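Local atomic coordinates of decapping nuclease RAI1 (Scheffersomyces stipitis, PDB entry 5ULJ), a protein that hydrolyses the NAD cap from the 5' end of NAD-capped RNAs, removing the whole NAD moiety, and directly binds, stabilises and stimulates the exoribonuclease RAT1. Residues 144-149 / 387-392; 30-35 / 82-87; 9-14 / 370-375. All coordinates share one frame; numbering follows the deposited sequence.

Contact 1. Residues 144-149 / 387-392; sequences FINSDE and GEMLTS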
loop_
_atom_site.group_PDB
_atom_site.type_symbol
_atom_site.label_atom_id
_atom_site.label_comp_id
_atom_site.label_asym_id
_atom_site.label_seq_id
_atom_site.Cartn_x
_atom_site.Cartn_y
_atom_site.Cartn_z
ATOM N N PHE A 144 -3.136 15.261 -7.527
ATOM C CA PHE A 144 -3.779 13.986 -7.243
ATOM C C PHE A 144 -3.130 12.901 -8.093
ATOM O O PHE A 144 -2.968 13.065 -9.300
ATOM C CB PHE A 144 -5.285 14.067 -7.509
ATOM C CG PHE A 144 -6.006 15.034 -6.609
ATOM C CD1 PHE A 144 -5.955 16.399 -6.848
ATOM C CD2 PHE A 144 -6.732 14.577 -5.522
ATOM C CE1 PHE A 144 -6.615 17.288 -6.018
ATOM C CE2 PHE A 144 -7.394 15.460 -4.689
ATOM C CZ PHE A 144 -7.335 16.817 -4.938
ATOM N N ILE A 145 -2.742 11.800 -7.456
ATOM C CA ILE A 145 -2.006 10.748 -8.148
ATOM C C ILE A 145 -2.680 9.388 -8.007
ATOM O O ILE A 145 -2.973 8.935 -6.901
ATOM C CB ILE A 145 -0.557 10.650 -7.633
ATOM C CG1 ILE A 145 0.168 11.984 -7.827
ATOM C CG2 ILE A 145 0.188 9.525 -8.336
ATOM C CD1 ILE A 145 1.606 11.979 -7.351
ATOM N N ASN A 146 -2.922 8.740 -9.142
ATOM C CA ASN A 146 -3.543 7.424 -9.157
ATOM C C ASN A 146 -2.996 6.575 -10.295
ATOM O O ASN A 146 -2.482 7.102 -11.281
ATOM C CB ASN A 146 -5.064 7.552 -9.281
ATOM C CG ASN A 146 -5.785 6.242 -9.017
ATOM O OD1 ASN A 146 -5.304 5.398 -8.263
ATOM N ND2 ASN A 146 -6.943 6.066 -9.646
ATOM N N SER A 147 -3.089 5.258 -10.151
ATOM C CA SER A 147 -2.785 4.361 -11.255
ATOM C C SER A 147 -3.895 4.477 -12.294
ATOM O O SER A 147 -4.986 4.958 -11.989
ATOM C CB SER A 147 -2.640 2.918 -10.767
ATOM O OG SER A 147 -3.809 2.487 -10.092
ATOM N N ASP A 148 -3.617 4.046 -13.520
ATOM C CA ASP A 148 -4.610 4.132 -14.585
ATOM C C ASP A 148 -5.415 2.840 -14.685
ATOM O O ASP A 148 -4.853 1.768 -14.908
ATOM C CB ASP A 148 -3.939 4.445 -15.923
ATOM C CG ASP A 148 -4.941 4.712 -17.027
ATOM O OD1 ASP A 148 -5.526 5.816 -17.044
ATOM O OD2 ASP A 148 -5.146 3.821 -17.876
ATOM N N GLU A 149 -6.730 2.954 -14.520
ATOM C CA GLU A 149 -7.622 1.797 -14.486
ATOM C C GLU A 149 -7.513 0.912 -15.725
ATOM O O GLU A 149 -7.367 -0.306 -15.613
ATOM C CB GLU A 149 -9.075 2.249 -14.316
ATOM C CG GLU A 149 -9.449 2.633 -12.895
ATOM C CD GLU A 149 -10.926 2.945 -12.749
ATOM O OE1 GLU A 149 -11.370 3.217 -11.614
ATOM O OE2 GLU A 149 -11.644 2.918 -13.771
ATOM N N GLY A 387 -14.842 11.088 -12.609
ATOM C CA GLY A 387 -15.136 9.741 -12.158
ATOM C C GLY A 387 -13.958 8.927 -11.657
ATOM O O GLY A 387 -13.957 8.472 -10.512
ATOM N N GLU A 388 -12.960 8.728 -12.511
ATOM C CA GLU A 388 -11.856 7.829 -12.188
ATOM C C GLU A 388 -10.979 8.358 -11.056
ATOM O O GLU A 388 -10.551 7.599 -10.190
ATOM C CB GLU A 388 -10.998 7.564 -13.427
ATOM C CG GLU A 388 -9.804 6.661 -13.156
ATOM C CD GLU A 388 -9.282 5.981 -14.404
ATOM O OE1 GLU A 388 -10.038 5.888 -15.394
ATOM O OE2 GLU A 388 -8.114 5.539 -14.395
ATOM N N MET A 389 -10.708 9.657 -11.064
ATOM C CA MET A 389 -9.915 10.252 -9.996
ATOM C C MET A 389 -10.747 11.261 -9.210
ATOM O O MET A 389 -11.143 10.989 -8.077
ATOM C CB MET A 389 -8.648 10.894 -10.565
ATOM C CG MET A 389 -7.658 9.864 -11.103
ATOM S SD MET A 389 -6.153 10.559 -11.815
ATOM C CE MET A 389 -5.408 11.291 -10.361
ATOM N N LEU A 390 -11.022 12.415 -9.809
ATOM C CA LEU A 390 -11.906 13.392 -9.183
ATOM C C LEU A 390 -13.359 12.947 -9.315
ATOM O O LEU A 390 -13.750 12.374 -10.332
ATOM C CB LEU A 390 -11.722 14.776 -9.806
ATOM C CG LEU A 390 -10.337 15.418 -9.697
ATOM C CD1 LEU A 390 -10.342 16.789 -10.360
ATOM C CD2 LEU A 390 -9.898 15.520 -8.245
ATOM N N THR A 391 -14.154 13.207 -8.283
ATOM C CA THR A 391 -15.572 12.870 -8.311
ATOM C C THR A 391 -16.426 14.128 -8.219
ATOM O O THR A 391 -15.963 15.166 -7.746
ATOM C CB THR A 391 -15.956 11.915 -7.166
ATOM O OG1 THR A 391 -15.683 12.542 -5.907
ATOM C CG2 THR A 391 -15.171 10.618 -7.267
ATOM N N SER A 392 -17.672 14.028 -8.672
ATOM C CA SER A 392 -18.595 15.155 -8.625
ATOM C C SER A 392 -18.820 15.614 -7.189
ATOM O O SER A 392 -18.863 16.810 -6.910
ATOM C CB SER A 392 -19.929 14.786 -9.278
ATOM O OG SER A 392 -20.532 13.683 -8.624
HETATM O O HOH W 1 -6.541 7.140 -12.714
#

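Contact 2. Residues 30-35 / 82-87; sequences FAFARD and KNMSDM. With 0WD ([[(2R,3S,4R,5R)-5-(3-aminocarbonyl-4H-pyridin-1-yl)-3,4-bis(oxidanyl)oxolan-2-yl]methoxy-oxidanyl-phosphoryl] [(2R,3S,4R,5R)-5-(6-aminopurin-9-yl)-4-oxidanyl-3-phosphonooxy-oxolan-2-yl]methyl hydrogen phosphate), chain F.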
loop_
_atom_site.group_PDB
_atom_site.type_symbol
_atom_site.label_atom_id
_atom_site.label_comp_id
_atom_site.label_asym_id
_atom_site.label_seq_id
_atom_site.Cartn_x
_atom_site.Cartn_y
_atom_site.Cartn_z
ATOM N N PHE A 30 -7.252 10.679 9.622
ATOM C CA PHE A 30 -8.525 9.962 9.590
ATOM C C PHE A 30 -8.378 8.582 8.960
ATOM O O PHE A 30 -7.335 8.247 8.396
ATOM C CB PHE A 30 -9.602 10.770 8.847
ATOM C CG PHE A 30 -9.315 10.996 7.386
ATOM C CD1 PHE A 30 -8.568 12.084 6.972
ATOM C CD2 PHE A 30 -9.825 10.137 6.424
ATOM C CE1 PHE A 30 -8.317 12.303 5.629
ATOM C CE2 PHE A 30 -9.577 10.350 5.079
ATOM C CZ PHE A 30 -8.823 11.435 4.682
ATOM N N ALA A 31 -9.432 7.781 9.072
ATOM C CA ALA A 31 -9.426 6.428 8.540
ATOM C C ALA A 31 -10.794 6.050 7.990
ATOM O O ALA A 31 -11.815 6.610 8.391
ATOM C CB ALA A 31 -8.997 5.437 9.616
ATOM N N PHE A 32 -10.804 5.107 7.055
ATOM C CA PHE A 32 -12.044 4.523 6.569
ATOM C C PHE A 32 -11.791 3.055 6.257
ATOM O O PHE A 32 -10.643 2.615 6.228
ATOM C CB PHE A 32 -12.577 5.271 5.340
ATOM C CG PHE A 32 -11.720 5.133 4.110
ATOM C CD1 PHE A 32 -10.612 5.945 3.923
ATOM C CD2 PHE A 32 -12.039 4.209 3.128
ATOM C CE1 PHE A 32 -9.832 5.827 2.787
ATOM C CE2 PHE A 32 -11.262 4.085 1.991
ATOM C CZ PHE A 32 -10.157 4.895 1.821
ATOM N N ALA A 33 -12.855 2.293 6.038
ATOM C CA ALA A 33 -12.691 0.860 5.847
ATOM C C ALA A 33 -13.740 0.243 4.937
ATOM O O ALA A 33 -14.864 0.732 4.834
ATOM C CB ALA A 33 -12.701 0.152 7.195
ATOM N N ARG A 34 -13.343 -0.831 4.267
ATOM C CA ARG A 34 -14.268 -1.707 3.569
ATOM C C ARG A 34 -14.402 -2.972 4.402
ATOM O O ARG A 34 -13.410 -3.651 4.658
ATOM C CB ARG A 34 -13.765 -2.028 2.160
ATOM C CG ARG A 34 -14.732 -2.845 1.317
ATOM C CD ARG A 34 -14.160 -3.100 -0.070
ATOM N NE ARG A 34 -13.033 -4.028 -0.038
ATOM C CZ ARG A 34 -12.119 -4.129 -0.996
ATOM N NH1 ARG A 34 -12.192 -3.352 -2.068
ATOM N NH2 ARG A 34 -11.128 -5.003 -0.883
ATOM N N ASP A 35 -15.615 -3.283 4.848
ATOM C CA ASP A 35 -15.791 -4.438 5.721
ATOM C C ASP A 35 -15.943 -5.729 4.926
ATOM O O ASP A 35 -15.826 -5.737 3.700
ATOM C CB ASP A 35 -16.986 -4.238 6.667
ATOM C CG ASP A 35 -18.292 -3.963 5.936
ATOM O OD1 ASP A 35 -18.463 -4.407 4.783
ATOM O OD2 ASP A 35 -19.162 -3.298 6.537
ATOM N N LYS A 82 -13.818 -4.208 -8.516
ATOM C CA LYS A 82 -14.375 -3.327 -7.495
ATOM C C LYS A 82 -13.379 -2.935 -6.406
ATOM O O LYS A 82 -13.763 -2.341 -5.400
ATOM C CB LYS A 82 -15.581 -4.002 -6.840
ATOM C CG LYS A 82 -16.394 -4.871 -7.782
ATOM C CD LYS A 82 -17.406 -5.701 -7.013
ATOM C CE LYS A 82 -18.794 -5.086 -7.051
ATOM N NZ LYS A 82 -19.544 -5.512 -8.264
ATOM N N ASN A 83 -12.106 -3.262 -6.602
ATOM C CA ASN A 83 -11.127 -3.119 -5.528
ATOM C C ASN A 83 -10.466 -1.741 -5.455
ATOM O O ASN A 83 -9.240 -1.632 -5.497
ATOM C CB ASN A 83 -10.049 -4.196 -5.662
ATOM C CG ASN A 83 -9.390 -4.525 -4.338
ATOM O OD1 ASN A 83 -9.843 -4.085 -3.281
ATOM N ND2 ASN A 83 -8.320 -5.309 -4.388
ATOM N N MET A 84 -11.292 -0.703 -5.334
ATOM C CA MET A 84 -10.827 0.673 -5.142
ATOM C C MET A 84 -9.774 1.108 -6.159
ATOM O O MET A 84 -8.750 1.686 -5.793
ATOM C CB MET A 84 -10.270 0.852 -3.727
ATOM C CG MET A 84 -11.310 0.752 -2.625
ATOM S SD MET A 84 -10.581 0.892 -0.980
ATOM C CE MET A 84 -9.784 2.491 -1.096
ATOM N N SER A 85 -10.027 0.829 -7.434
ATOM C CA SER A 85 -9.103 1.219 -8.493
ATOM C C SER A 85 -9.198 2.718 -8.772
ATOM O O SER A 85 -8.340 3.289 -9.446
ATOM C CB SER A 85 -9.381 0.422 -9.768
ATOM O OG SER A 85 -9.347 -0.972 -9.511
ATOM N N ASP A 86 -10.247 3.344 -8.249
ATOM C CA ASP A 86 -10.426 4.786 -8.375
ATOM C C ASP A 86 -10.039 5.493 -7.078
ATOM O O ASP A 86 -9.342 4.926 -6.238
ATOM C CB ASP A 86 -11.873 5.117 -8.759
ATOM C CG ASP A 86 -12.894 4.414 -7.880
ATOM O OD1 ASP A 86 -12.623 4.208 -6.678
ATOM O OD2 ASP A 86 -13.978 4.068 -8.395
ATOM N N MET A 87 -10.496 6.731 -6.919
ATOM C CA MET A 87 -10.227 7.490 -5.703
ATOM C C MET A 87 -11.524 7.883 -5.009
ATOM O O MET A 87 -11.530 8.743 -4.129
ATOM C CB MET A 87 -9.404 8.742 -6.017
ATOM C CG MET A 87 -8.132 8.476 -6.803
ATOM S SD MET A 87 -7.119 9.955 -6.995
ATOM C CE MET A 87 -6.549 10.200 -5.315
HETATM C C1M 0WD F . -6.926 -0.386 -3.107
HETATM C C2M 0WD F . -5.595 -1.050 -3.320
HETATM O O2M 0WD F . -5.582 -1.770 -4.563
HETATM C C3M 0WD F . -5.678 -1.995 -2.163
HETATM O O3M 0WD F . -6.768 -2.885 -2.412
HETATM O O4M 0WD F . -6.752 0.082 -1.753
HETATM C C4M 0WD F . -6.084 -1.018 -1.054
HETATM C C5M 0WD F . -4.880 -0.493 -0.255
HETATM O O5M 0WD F . -4.087 0.430 -1.006
HETATM P PN 0WD F . -2.495 0.455 -0.757
HETATM O O1N 0WD F . -2.552 0.210 0.702
HETATM O O2N 0WD F . -2.152 1.757 -1.370
HETATM O O3P 0WD F . -1.943 -0.830 -1.551
HETATM P PA 0WD F . -0.647 -1.705 -1.207
HETATM O O1A 0WD F . -0.134 -2.291 -2.464
HETATM O O2A 0WD F . 0.260 -0.916 -0.347
HETATM O O5B 0WD F . -1.290 -2.889 -0.322
HETATM C C5B 0WD F . -1.419 -4.202 -0.871
HETATM C C4B 0WD F . -2.688 -4.868 -0.329
HETATM C C3B 0WD F . -2.484 -6.342 -0.097
HETATM O O3B 0WD F . -1.589 -6.585 1.005
HETATM P "P2'" 0WD F . -0.080 -7.021 0.753
HETATM O OP2 0WD F . 0.178 -7.867 1.940
HETATM O OP1 0WD F . -0.135 -7.759 -0.516
HETATM O OP3 0WD F . 0.659 -5.750 0.737
HETATM O O4B 0WD F . -3.741 -4.904 -1.319
HETATM C C1B 0WD F . -4.604 -6.011 -0.906
HETATM C C2B 0WD F . -3.898 -6.627 0.298
HETATM O O2B 0WD F . -4.212 -5.867 1.470
HETATM O O HOH W 2 -8.323 -6.220 -1.476
#

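Contact 3. Residues 9-14 / 370-375; sequences MKTLSL and TFTLRE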
loop_
_atom_site.group_PDB
_atom_site.type_symbol
_atom_site.label_atom_id
_atom_site.label_comp_id
_atom_site.label_asym_id
_atom_site.label_seq_id
_atom_site.Cartn_x
_atom_site.Cartn_y
_atom_site.Cartn_z
ATOM N N MET A 9 7.191 15.878 -22.996
ATOM C CA MET A 9 7.826 14.618 -22.630
ATOM C C MET A 9 9.188 14.851 -21.985
ATOM O O MET A 9 10.223 14.768 -22.647
ATOM C CB MET A 9 7.977 13.715 -23.858
ATOM C CG MET A 9 8.431 12.298 -23.536
ATOM S SD MET A 9 9.305 11.516 -24.907
ATOM C CE MET A 9 10.786 12.522 -24.986
ATOM N N LYS A 10 9.185 15.150 -20.691
ATOM C CA LYS A 10 10.428 15.307 -19.949
ATOM C C LYS A 10 10.846 13.978 -19.335
ATOM O O LYS A 10 10.007 13.120 -19.066
ATOM C CB LYS A 10 10.284 16.365 -18.856
ATOM C CG LYS A 10 9.915 17.746 -19.364
ATOM C CD LYS A 10 10.004 18.770 -18.247
ATOM C CE LYS A 10 9.899 20.186 -18.783
ATOM N NZ LYS A 10 8.509 20.707 -18.678
ATOM N N THR A 11 12.146 13.810 -19.122
ATOM C CA THR A 11 12.657 12.613 -18.466
ATOM C C THR A 11 13.474 12.980 -17.234
ATOM O O THR A 11 14.019 14.080 -17.142
ATOM C CB THR A 11 13.530 11.764 -19.414
ATOM O OG1 THR A 11 14.722 12.485 -19.747
ATOM C CG2 THR A 11 12.771 11.424 -20.686
ATOM N N LEU A 12 13.549 12.053 -16.287
ATOM C CA LEU A 12 14.374 12.235 -15.102
ATOM C C LEU A 12 15.442 11.151 -15.053
ATOM O O LEU A 12 15.162 9.984 -15.322
ATOM C CB LEU A 12 13.519 12.201 -13.832
ATOM C CG LEU A 12 14.256 12.426 -12.508
ATOM C CD1 LEU A 12 14.693 13.878 -12.374
ATOM C CD2 LEU A 12 13.389 12.011 -11.329
ATOM N N SER A 13 16.667 11.543 -14.723
ATOM C CA SER A 13 17.759 10.587 -14.592
ATOM C C SER A 13 17.434 9.542 -13.534
ATOM O O SER A 13 16.992 9.877 -12.436
ATOM C CB SER A 13 19.066 11.302 -14.240
ATOM O OG SER A 13 20.085 10.369 -13.924
ATOM N N LEU A 14 17.652 8.274 -13.868
ATOM C CA LEU A 14 17.432 7.184 -12.924
ATOM C C LEU A 14 18.439 7.231 -11.780
ATOM O O LEU A 14 18.289 6.528 -10.781
ATOM C CB LEU A 14 17.511 5.831 -13.632
ATOM C CG LEU A 14 16.245 5.355 -14.344
ATOM C CD1 LEU A 14 16.497 4.025 -15.035
ATOM C CD2 LEU A 14 15.090 5.246 -13.361
ATOM N N THR A 370 13.638 4.207 -18.944
ATOM C CA THR A 370 13.387 5.643 -18.937
ATOM C C THR A 370 12.268 6.013 -17.970
ATOM O O THR A 370 11.278 5.294 -17.838
ATOM C CB THR A 370 13.024 6.162 -20.342
ATOM O OG1 THR A 370 11.833 5.512 -20.801
ATOM C CG2 THR A 370 14.156 5.891 -21.320
ATOM N N PHE A 371 12.441 7.144 -17.294
ATOM C CA PHE A 371 11.440 7.671 -16.377
ATOM C C PHE A 371 10.903 8.977 -16.946
ATOM O O PHE A 371 11.596 9.993 -16.930
ATOM C CB PHE A 371 12.045 7.885 -14.989
ATOM C CG PHE A 371 11.031 8.145 -13.912
ATOM C CD1 PHE A 371 10.461 7.093 -13.215
ATOM C CD2 PHE A 371 10.663 9.439 -13.583
ATOM C CE1 PHE A 371 9.533 7.324 -12.215
ATOM C CE2 PHE A 371 9.738 9.678 -12.584
ATOM C CZ PHE A 371 9.173 8.619 -11.899
ATOM N N THR A 372 9.676 8.951 -17.454
ATOM C CA THR A 372 9.164 10.081 -18.221
ATOM C C THR A 372 7.920 10.730 -17.625
ATOM O O THR A 372 7.093 10.070 -16.996
ATOM C CB THR A 372 8.835 9.662 -19.667
ATOM O OG1 THR A 372 7.756 8.720 -19.661
ATOM C CG2 THR A 372 10.048 9.032 -20.330
ATOM N N LEU A 373 7.808 12.036 -17.834
ATOM C CA LEU A 373 6.596 12.782 -17.524
ATOM C C LEU A 373 6.061 13.399 -18.806
ATOM O O LEU A 373 6.795 14.075 -19.527
ATOM C CB LEU A 373 6.864 13.868 -16.483
ATOM C CG LEU A 373 5.718 14.854 -16.240
ATOM C CD1 LEU A 373 4.544 14.168 -15.554
ATOM C CD2 LEU A 373 6.192 16.053 -15.432
ATOM N N ARG A 374 4.788 13.167 -19.100
ATOM C CA ARG A 374 4.208 13.706 -20.320
ATOM C C ARG A 374 2.761 14.131 -20.129
ATOM O O ARG A 374 2.037 13.572 -19.304
ATOM C CB ARG A 374 4.308 12.683 -21.457
ATOM C CG ARG A 374 3.316 11.534 -21.369
ATOM C CD ARG A 374 3.587 10.496 -22.447
ATOM N NE ARG A 374 2.476 9.562 -22.603
ATOM C CZ ARG A 374 2.338 8.436 -21.909
ATOM N NH1 ARG A 374 3.243 8.098 -21.002
ATOM N NH2 ARG A 374 1.293 7.649 -22.124
ATOM N N GLU A 375 2.353 15.140 -20.890
ATOM C CA GLU A 375 0.960 15.555 -20.928
ATOM C C GLU A 375 0.163 14.556 -21.757
ATOM O O GLU A 375 0.554 14.217 -22.873
ATOM C CB GLU A 375 0.827 16.963 -21.510
ATOM C CG GLU A 375 -0.607 17.445 -21.653
ATOM C CD GLU A 375 -0.703 18.814 -22.300
ATOM O OE1 GLU A 375 0.343 19.485 -22.437
ATOM O OE2 GLU A 375 -1.824 19.218 -22.675
HETATM O O HOH W 3 14.975 8.569 -17.442
#

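Contact 1. Residues 144-149 / 387-392
Chi1 of 178° and an extended chain beyond it carry the carboxylate of E388 from the end of helix 380-388 to the first turn of helix 149-166. There OE2 of E388 accepts a nearly straight hydrogen bond from the backbone N of E149 at 2.9 Å (171° at the hydrogen), the N-H arriving from above the carboxylate plane. The same OE2 takes a second bond from water 1 at 2.8 Å, and this water also donates to the carbonyl O of S147, so that it bridges S147 and the E388 carboxylate. E149 and E388 run alongside in opposite senses, their carboxylates stacked almost parallel, with OE2 of E149 and OE1 of E388 3.7 Å apart. R383 forms salt bridges with both, which probably offsets the repulsion. D148, whose OD1 also comes near E388, is held by R361 and N135 and N-caps helix 149-166 with its other oxygen. In this nuclease of the PD-(D/E)XK clan, strand 142-147 runs parallel to strand 111-114, at whose end lies the substrate-binding Y114; the side chain of N146 packs against that tyrosine and donates from ND2 to S85 O. Farther back along the strand the contact turns apolar. M389 bends at its last torsion (chi3 65°) and lays its thioether chain against N146, CG lying 3.9 Å from CB of N146. Its methyl CE reaches the backbone carbonyl O of F144 at 3.2 Å and meets CB of the same residue. L390 covers one face of the F144 ring, its CD2 standing 4.1 Å from the ring centroid, nearly on the normal, in a CH-pi contact.

Contact 2. Residues 30-35 / 82-87
R34 and N83 cross at about a right angle, with the guanidinium and amide planes turned 33° from each other. The arginine presents its end, so that NH1 and NH2 converge on a single atom: OD1 of N83 accepts from NH1 of R34 at 2.7 Å and from NH2 of R34 at 2.9 Å. OD1 lies in the guanidinium plane, yet the two donors reach the amide differently, NH1 tilted modestly from the carbonyl plane and NH2 clearly above it. Both bonds are bent, as sharing one acceptor requires. A turn at chi3 (70°) in the otherwise extended arginine swings the guanidinium into this position, while NE is fixed by the carbonyl of Y214. The amide of N83 is held from its other end too, since ND2 donates to E80 and to water 2, which also takes a weak bond from NH2 of R34. N83 is the centre of an inverse gamma turn in the loop leading to helix 88-101, and this loop forms part of the pocket for the NAD-cap analogue. OD1 of N83 stands 3.4 Å from O3M of the nicotinamide-side ribose, and CB of M84 packs 3.6 Å from C1M of the same sugar. Replacing R34 by a leucine would remove both N-H groups from OD1 of N83, and would probably leave this oxygen without its charged mate and the amide held mainly through ND2. M84 and F32 approach from opposite directions. The thioether bends at chi3 to bring CE to the ring edge, in the ring plane and 3.8 Å from CE2 of F32. The phenylalanine also packs against C89 and A93 of helix 88-101.

Contact 3. Residues 9-14 / 370-375
A short antiparallel ladder joins the N-terminal strand 10-12 to strand 370-375, which in turn pairs antiparallel with strand 359-365. The two axes make 147° and approach to 4.6 Å. K10 and L373 form the hydrogen-bonded pair: N of L373 donates to O of K10 at 2.7 Å and is almost straight (169°), whereas the return bond from N of K10 to O of L373 is longer, 2.9 Å, and bent to 137°. T11 and T372 make the neighbouring non-hydrogen-bonded pair. Each threonine turns its CG2 anti to its own carbonyl carbon, and the two methyls meet across the ladder, CG2 of T11 lying 3.6 Å from CG2 of T372. The face carrying K10, L12 and L373 is turned to helix 333-350, where W346 touches all three side chains; the F371 ring meets W339 of that helix edge-to-face. L12 lays CB 4.0 Å from CD2 of F371, and L14 brings its CD2 up to CB of the same phenylalanine. N of L12 donates to O of F371 at 2.9 Å, and in the other direction a solvent molecule mediates, water 3 accepting from N of F371 and donating to O of L12 at 2.6 Å.

Overall arrangement
From the N terminus, segment 9-14 opens the longest loop, which contact 3 closes only when strand 370-375 returns to it. Contact 2 is nested inside, opened by strand 27-34 and closed by the pocket loop at 82-87. Contact 1 opens after that, on strand 142-147, and closes at 387-392, beyond strand 370-375, so contacts 1 and 3 cross along the chain. Contacts 1 and 2 meet in space: the pocket loop sets D86 against E388 and E149 and M87 against M389. Contact 3 stays apart, about 21 Å from contact 1 between centres, and joins the N terminus to the C-terminal strands.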